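Fluoroacetyl-CoA thioesterase FlK (Streptomyces cattleya, PDB 3KVU) hydrolyses fluoroacetyl-CoA to fluoroacetate and CoA, which protects Streptomyces cattleya from fluoroacetate, and works as a homodimer. Local coordinates at the interface of chains A and B. Sequence-based numbering; all coordinates share one arbitrary frame. Chains: chain A/B, Fluoroacetyl-CoA thioesterase FlK.

Contact 1: the interface of chains A and B. Residues chain A 46, 72-75; chain B 71-73.
The flat groups joining A:Val74 to B:Ile72 are backbone peptides; no aromatic ring or carboxylate takes part. Two antiparallel strands, 65-75 of each chain, meet here. A:Val74 N donates to B:Ile72 O at 2.8 Å, and B:Ile72 N donates back to A:Val74 O at 3.0 Å. The side chains divide between the two faces of this joined sheet. On one face the valine and the isoleucine lie side by side and point the same way. Their CG2 methyls touch, with A:Val74 CG2 at 3.6 Å from B:Ile72 CG2. Each of these methyls stands between its own backbone N and carbonyl carbon. This face looks toward helix 42-57 of chain A, where A:Val46 CG2 lies 4.2 Å from B:Ile72 CG2. On the opposite face the two cysteines are paired across the strands. Each sulfur is anti to its backbone N (chi1 -163° in A:Cys73, -169° in B:Cys73), which turns the two sulfur atoms toward each other across the strands. They form a disulfide, with A:Cys73 SG modelled 2.2 Å from B:Cys73 SG. The structure alone does not show whether this bond forms in the cell. B:Ala71 pairs with A:Thr75 farther along, where it adds mainly backbone contact. The strand pairing makes one continuous sheet of the two subunits and thus helps to hold the homodimer together.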
# COMPACT_ATOMS: atom_id res chain seq x y z
N VAL A 46 -2.87 -2.61 -2.28
CA VAL A 46 -3.38 -1.35 -1.77
C VAL A 46 -3.82 -0.37 -2.90
O VAL A 46 -4.89 0.19 -2.83
CB VAL A 46 -2.33 -0.67 -0.76
CG1 VAL A 46 -2.60 0.82 -0.59
CG2 VAL A 46 -2.39 -1.32 0.58
N ILE A 72 -5.58 3.21 5.24
CA ILE A 72 -5.71 1.86 4.66
C ILE A 72 -5.51 0.80 5.74
O ILE A 72 -4.61 0.94 6.57
CB ILE A 72 -4.84 1.64 3.38
CG1 ILE A 72 -5.18 0.27 2.76
CG2 ILE A 72 -3.30 1.87 3.59
CD1 ILE A 72 -6.39 0.30 1.75
N CYS A 73 -6.38 -0.19 5.83
CA CYS A 73 -6.22 -1.19 6.91
C CYS A 73 -6.63 -2.53 6.35
O CYS A 73 -7.81 -2.77 6.24
CB CYS A 73 -7.02 -0.81 8.12
SG CYS A 73 -6.54 -1.65 9.60
N VAL A 74 -5.69 -3.32 5.87
CA VAL A 74 -6.06 -4.53 5.14
C VAL A 74 -5.16 -5.66 5.62
O VAL A 74 -4.03 -5.41 6.14
CB VAL A 74 -5.92 -4.37 3.60
CG1 VAL A 74 -7.01 -3.38 3.00
CG2 VAL A 74 -4.63 -3.85 3.29
N THR A 75 -5.64 -6.89 5.43
CA THR A 75 -4.76 -8.09 5.47
C THR A 75 -4.31 -8.43 4.06
O THR A 75 -4.85 -7.94 3.09
CB THR A 75 -5.57 -9.22 6.01
OG1 THR A 75 -6.69 -9.39 5.16
CG2 THR A 75 -6.06 -8.89 7.40
N ALA B 71 -0.40 -7.85 7.15
CA ALA B 71 -1.36 -6.80 7.49
C ALA B 71 -0.64 -5.46 7.46
O ALA B 71 0.52 -5.39 7.83
CB ALA B 71 -1.92 -7.04 8.84
N ILE B 72 -1.32 -4.42 6.99
CA ILE B 72 -0.83 -3.00 6.93
C ILE B 72 -2.04 -2.20 7.33
O ILE B 72 -3.16 -2.39 6.79
CB ILE B 72 -0.30 -2.62 5.52
CG1 ILE B 72 0.47 -1.24 5.51
CG2 ILE B 72 -1.45 -2.57 4.50
CD1 ILE B 72 1.82 -1.24 6.26
N CYS B 73 -1.91 -1.44 8.41
CA CYS B 73 -2.97 -0.59 8.84
C CYS B 73 -2.42 0.79 9.22
O CYS B 73 -1.99 0.93 10.34
CB CYS B 73 -3.51 -1.21 10.08
SG CYS B 73 -5.01 -0.43 10.56

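Contact 2: the interface of chains A and B. Residues chain A 26-27, 30, 32-33, 36; chain B 47, 50-51, 54.
B:Trp51 holds CG anti to its backbone N (chi1 -178°), which carries the indole from helix 42-57 out to A:Ser30 and A:Glu32. In A:Ser30 the OG is likewise anti to the backbone N (chi1 165°), and CB is set over the indole. A:Ser30 CB makes a CH-pi contact there, 3.4 Å from B:Trp51 CE2. A:Tyr27 meets the benzo end of the same indole at an oblique angle. B:Trp51 CE3 lies over one face of the tyrosine ring, toward its rim. A:Phe33 comes in by its tip against the base of the tryptophan: A:Phe33 CZ is 3.6 Å from B:Trp51 CA. The carbonyl oxygen of B:Gly47 lies in plane at the edge of that phenyl ring. B:Gly47 has no side chain, and A:Leu26 CD2 comes to 3.6 Å from its CA. B:Val54 CG2 meets A:Phe36 CZ tip to tip, while its CG1 slides past the A:Glu32 chain. Segment 26-36 of chain A thus packs on helix 42-57 of chain B, which bears the active-site B:Glu50. Bonds within chain A position the polar end. A:Phe33 N donates to A:Ser30 OG at 2.8 Å, and that hydroxyl donates to the anti lone pair of A:Glu32 OE1. The same carboxylate oxygen accepts a hydrogen bond from B:Trp51 NE1 at 3.1 Å; the donor comes from above the carboxylate plane, 51° out of it.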
# COMPACT_ATOMS: atom_id res chain seq x y z
N LEU A 26 7.80 -2.45 -7.06
CA LEU A 26 7.34 -1.41 -6.16
C LEU A 26 8.53 -0.58 -5.78
O LEU A 26 8.50 0.67 -5.86
CB LEU A 26 6.72 -1.97 -4.93
CG LEU A 26 5.91 -0.88 -4.22
CD1 LEU A 26 4.76 -0.37 -5.10
CD2 LEU A 26 5.40 -1.42 -3.02
N TYR A 27 9.60 -1.25 -5.40
CA TYR A 27 10.80 -0.52 -5.10
C TYR A 27 12.00 -1.10 -5.78
O TYR A 27 12.75 -1.87 -5.17
CB TYR A 27 10.99 -0.43 -3.61
CG TYR A 27 10.24 0.73 -2.99
CD1 TYR A 27 10.83 2.02 -2.92
CD2 TYR A 27 8.97 0.55 -2.47
CE1 TYR A 27 10.14 3.09 -2.29
CE2 TYR A 27 8.29 1.58 -1.87
CZ TYR A 27 8.89 2.85 -1.78
OH TYR A 27 8.14 3.83 -1.21
N SER A 30 15.33 -1.09 -3.74
CA SER A 30 15.60 -1.98 -2.64
C SER A 30 16.26 -3.30 -3.05
O SER A 30 15.74 -4.07 -3.89
CB SER A 30 14.34 -2.25 -1.91
OG SER A 30 14.58 -3.35 -1.09
N GLU A 32 16.89 -5.70 -0.90
CA GLU A 32 16.08 -6.63 -0.18
C GLU A 32 14.88 -7.06 -0.98
O GLU A 32 14.56 -8.27 -0.99
CB GLU A 32 15.56 -6.03 1.12
CG GLU A 32 16.57 -5.75 2.22
CD GLU A 32 17.30 -4.44 2.01
OE1 GLU A 32 16.87 -3.63 1.18
OE2 GLU A 32 18.33 -4.24 2.67
N PHE A 33 14.15 -6.11 -1.57
CA PHE A 33 13.00 -6.52 -2.39
C PHE A 33 13.45 -7.19 -3.66
O PHE A 33 12.69 -7.99 -4.18
CB PHE A 33 12.01 -5.40 -2.79
CG PHE A 33 11.21 -4.87 -1.68
CD1 PHE A 33 11.06 -5.55 -0.53
CD2 PHE A 33 10.58 -3.62 -1.80
CE1 PHE A 33 10.34 -5.02 0.53
CE2 PHE A 33 9.84 -3.07 -0.74
CZ PHE A 33 9.70 -3.76 0.42
N PHE A 36 12.98 -11.04 -3.71
CA PHE A 36 11.69 -11.53 -3.24
C PHE A 36 11.06 -12.46 -4.31
O PHE A 36 11.42 -12.35 -5.46
CB PHE A 36 10.77 -10.34 -2.96
CG PHE A 36 10.62 -9.99 -1.49
CD1 PHE A 36 11.71 -9.60 -0.73
CD2 PHE A 36 9.36 -10.00 -0.88
CE1 PHE A 36 11.55 -9.27 0.62
CE2 PHE A 36 9.19 -9.71 0.45
CZ PHE A 36 10.30 -9.33 1.20
N GLY B 47 4.81 0.45 0.74
CA GLY B 47 5.95 -0.26 0.35
C GLY B 47 7.15 0.14 1.16
O GLY B 47 8.03 -0.71 1.46
N GLU B 50 6.93 -1.23 4.71
CA GLU B 50 7.29 -2.63 4.70
C GLU B 50 8.79 -2.76 4.54
O GLU B 50 9.41 -3.55 5.28
CB GLU B 50 6.68 -3.30 3.50
CG GLU B 50 5.36 -3.75 3.70
CD GLU B 50 5.03 -4.70 2.58
OE1 GLU B 50 5.68 -5.82 2.46
OE2 GLU B 50 4.19 -4.26 1.77
N TRP B 51 9.35 -1.98 3.60
CA TRP B 51 10.74 -1.99 3.33
C TRP B 51 11.59 -1.81 4.59
O TRP B 51 12.59 -2.49 4.78
CB TRP B 51 11.09 -0.97 2.21
CG TRP B 51 12.50 -0.92 1.78
CD1 TRP B 51 13.48 -1.79 2.11
CD2 TRP B 51 13.11 0.06 0.92
NE1 TRP B 51 14.66 -1.42 1.51
CE2 TRP B 51 14.46 -0.27 0.79
CE3 TRP B 51 12.63 1.20 0.28
CZ2 TRP B 51 15.35 0.49 0.03
CZ3 TRP B 51 13.52 1.95 -0.48
CH2 TRP B 51 14.87 1.60 -0.60
N VAL B 54 11.28 -4.95 6.78
CA VAL B 54 12.12 -5.95 6.07
C VAL B 54 13.61 -5.79 6.47
O VAL B 54 14.28 -6.78 6.85
CB VAL B 54 11.84 -5.97 4.56
CG1 VAL B 54 12.84 -6.69 3.79
CG2 VAL B 54 10.55 -6.71 4.27

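Contact 3: the interface of chains A and B. Residues chain A 67-68, 120, 123, 125, 128-129; chain B 36-37, 39, 79.
B:Pro37 lies at about a right angle to A:Phe128, with CB and CG against the CD2-CE2 rim of the phenyl. A:Phe128 CD2 is 3.6 Å from B:Pro37 CG. The phenyl CG is anti to the backbone N (chi1 -174°), which sends the ring off helix 125-135 toward chain B. B:Ala79 CB sits in plane at the tip of the ring, 3.6 Å from A:Phe128 CZ. A:Leu68 crosses the proline at a slant; its CD2 is 3.6 Å from B:Pro37 CG, while its CD1 lies over a face of the phenyl. A:Asn129 and A:Leu125 also cross the proline at about a right angle. B:Phe36 and A:Arg120 reach toward each other tip to tip, their planes 56° apart. The guanidinium NH2 lies in plane at the edge of the phenyl ring. A:Ser67 helps to set the guanidinium: its OG lies in the guanidinium plane and accepts from both NE and NH2 of A:Arg120, each at 3.0 Å. No polar bond crosses here; apolar packing carries the contact. A:Arg120 binds substrate, and B:Phe36 may help to shape that region. In the fold, the B:Phe36-B:Pro37 stretch packs against strand 65-75 and helix 125-135 of chain A, beside strand 112-124, and B:Ala79 joins from another loop.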
# COMPACT_ATOMS: atom_id res chain seq x y z
N SER A 67 -10.06 13.28 -4.89
CA SER A 67 -9.87 12.68 -3.56
C SER A 67 -8.50 12.03 -3.35
O SER A 67 -7.74 11.70 -4.31
CB SER A 67 -10.90 11.60 -3.29
OG SER A 67 -10.40 10.47 -3.97
N LEU A 68 -8.21 11.84 -2.09
CA LEU A 68 -6.93 11.23 -1.63
C LEU A 68 -7.28 10.15 -0.58
O LEU A 68 -8.21 10.31 0.17
CB LEU A 68 -6.02 12.33 -1.02
CG LEU A 68 -5.63 13.54 -1.92
CD1 LEU A 68 -4.81 14.58 -1.20
CD2 LEU A 68 -4.93 13.18 -3.24
N ARG A 120 -11.22 7.64 2.28
CA ARG A 120 -10.77 8.70 1.37
C ARG A 120 -11.32 10.06 1.77
O ARG A 120 -12.30 10.15 2.50
CB ARG A 120 -11.00 8.43 -0.14
CG ARG A 120 -10.79 7.01 -0.57
CD ARG A 120 -10.90 6.86 -2.06
NE ARG A 120 -10.05 7.75 -2.84
CZ ARG A 120 -8.73 7.64 -3.02
NH1 ARG A 120 -8.02 6.64 -2.47
NH2 ARG A 120 -8.09 8.51 -3.79
N ILE A 123 -11.45 16.18 -2.02
CA ILE A 123 -10.76 17.46 -2.01
C ILE A 123 -11.11 18.32 -3.23
O ILE A 123 -11.66 17.82 -4.20
CB ILE A 123 -9.25 17.27 -2.05
CG1 ILE A 123 -8.87 16.37 -3.25
CG2 ILE A 123 -8.77 16.90 -0.62
CD1 ILE A 123 -7.45 16.60 -3.90
N LEU A 125 -9.22 20.01 -6.21
CA LEU A 125 -7.95 19.72 -6.87
C LEU A 125 -7.02 20.92 -7.12
O LEU A 125 -5.81 20.87 -6.83
CB LEU A 125 -8.23 19.03 -8.21
CG LEU A 125 -8.44 17.52 -8.24
CD1 LEU A 125 -8.61 17.11 -9.67
CD2 LEU A 125 -7.22 16.83 -7.67
N PHE A 128 -5.86 22.11 -3.69
CA PHE A 128 -4.91 21.15 -3.16
C PHE A 128 -3.57 21.09 -3.94
O PHE A 128 -2.49 21.06 -3.31
CB PHE A 128 -5.59 19.77 -2.96
CG PHE A 128 -4.68 18.78 -2.26
CD1 PHE A 128 -4.72 18.68 -0.89
CD2 PHE A 128 -3.72 18.06 -2.99
CE1 PHE A 128 -3.85 17.81 -0.21
CE2 PHE A 128 -2.84 17.18 -2.37
CZ PHE A 128 -2.90 17.05 -0.94
N ASN A 129 -3.61 21.14 -5.27
CA ASN A 129 -2.40 21.26 -6.05
C ASN A 129 -1.48 22.48 -5.81
O ASN A 129 -0.27 22.35 -5.76
CB ASN A 129 -2.76 21.10 -7.50
CG ASN A 129 -3.17 19.68 -7.83
OD1 ASN A 129 -2.62 18.74 -7.24
ND2 ASN A 129 -4.06 19.51 -8.78
N PHE B 36 -4.14 12.75 -10.56
CA PHE B 36 -4.00 13.02 -9.16
C PHE B 36 -2.95 14.13 -8.80
O PHE B 36 -2.11 14.47 -9.58
CB PHE B 36 -3.77 11.67 -8.41
CG PHE B 36 -5.02 10.97 -8.01
CD1 PHE B 36 -5.22 10.59 -6.69
CD2 PHE B 36 -5.99 10.65 -8.95
CE1 PHE B 36 -6.37 9.93 -6.29
CE2 PHE B 36 -7.13 9.98 -8.58
CZ PHE B 36 -7.35 9.63 -7.22
N PRO B 37 -3.01 14.66 -7.58
CA PRO B 37 -1.91 15.50 -7.10
C PRO B 37 -0.58 14.70 -7.19
O PRO B 37 -0.54 13.48 -6.84
CB PRO B 37 -2.28 15.79 -5.66
CG PRO B 37 -3.71 15.63 -5.59
CD PRO B 37 -4.03 14.48 -6.53
N VAL B 39 1.77 13.81 -5.58
CA VAL B 39 2.15 13.53 -4.20
C VAL B 39 2.46 11.99 -3.97
O VAL B 39 2.04 11.15 -4.75
CB VAL B 39 1.14 14.09 -3.12
CG1 VAL B 39 0.69 15.53 -3.47
CG2 VAL B 39 -0.10 13.19 -2.91
N ALA B 79 0.29 15.14 2.74
CA ALA B 79 0.81 14.71 1.51
C ALA B 79 2.21 15.19 1.41
O ALA B 79 2.58 16.28 1.92
CB ALA B 79 -0.05 15.27 0.31

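Contact 1 lies at the middle of the dimer, about 16 Å from contact 2 and 21 Å from contact 3 between C-alpha centres; contacts 2 and 3 are about 25 Å apart. Strand 65-75 of chain A runs through contacts 1 and 3. Helix 42-57 enters contact 1 from chain A and contact 2 from chain B. A:Phe36 serves contact 2 and B:Phe36 contact 3. Contacts 1 and 2 are centred about 7 and 9 Å from the engineered active-site A:Ser42. Dimer assembly and the shaping of the active sites are therefore likely to be coupled.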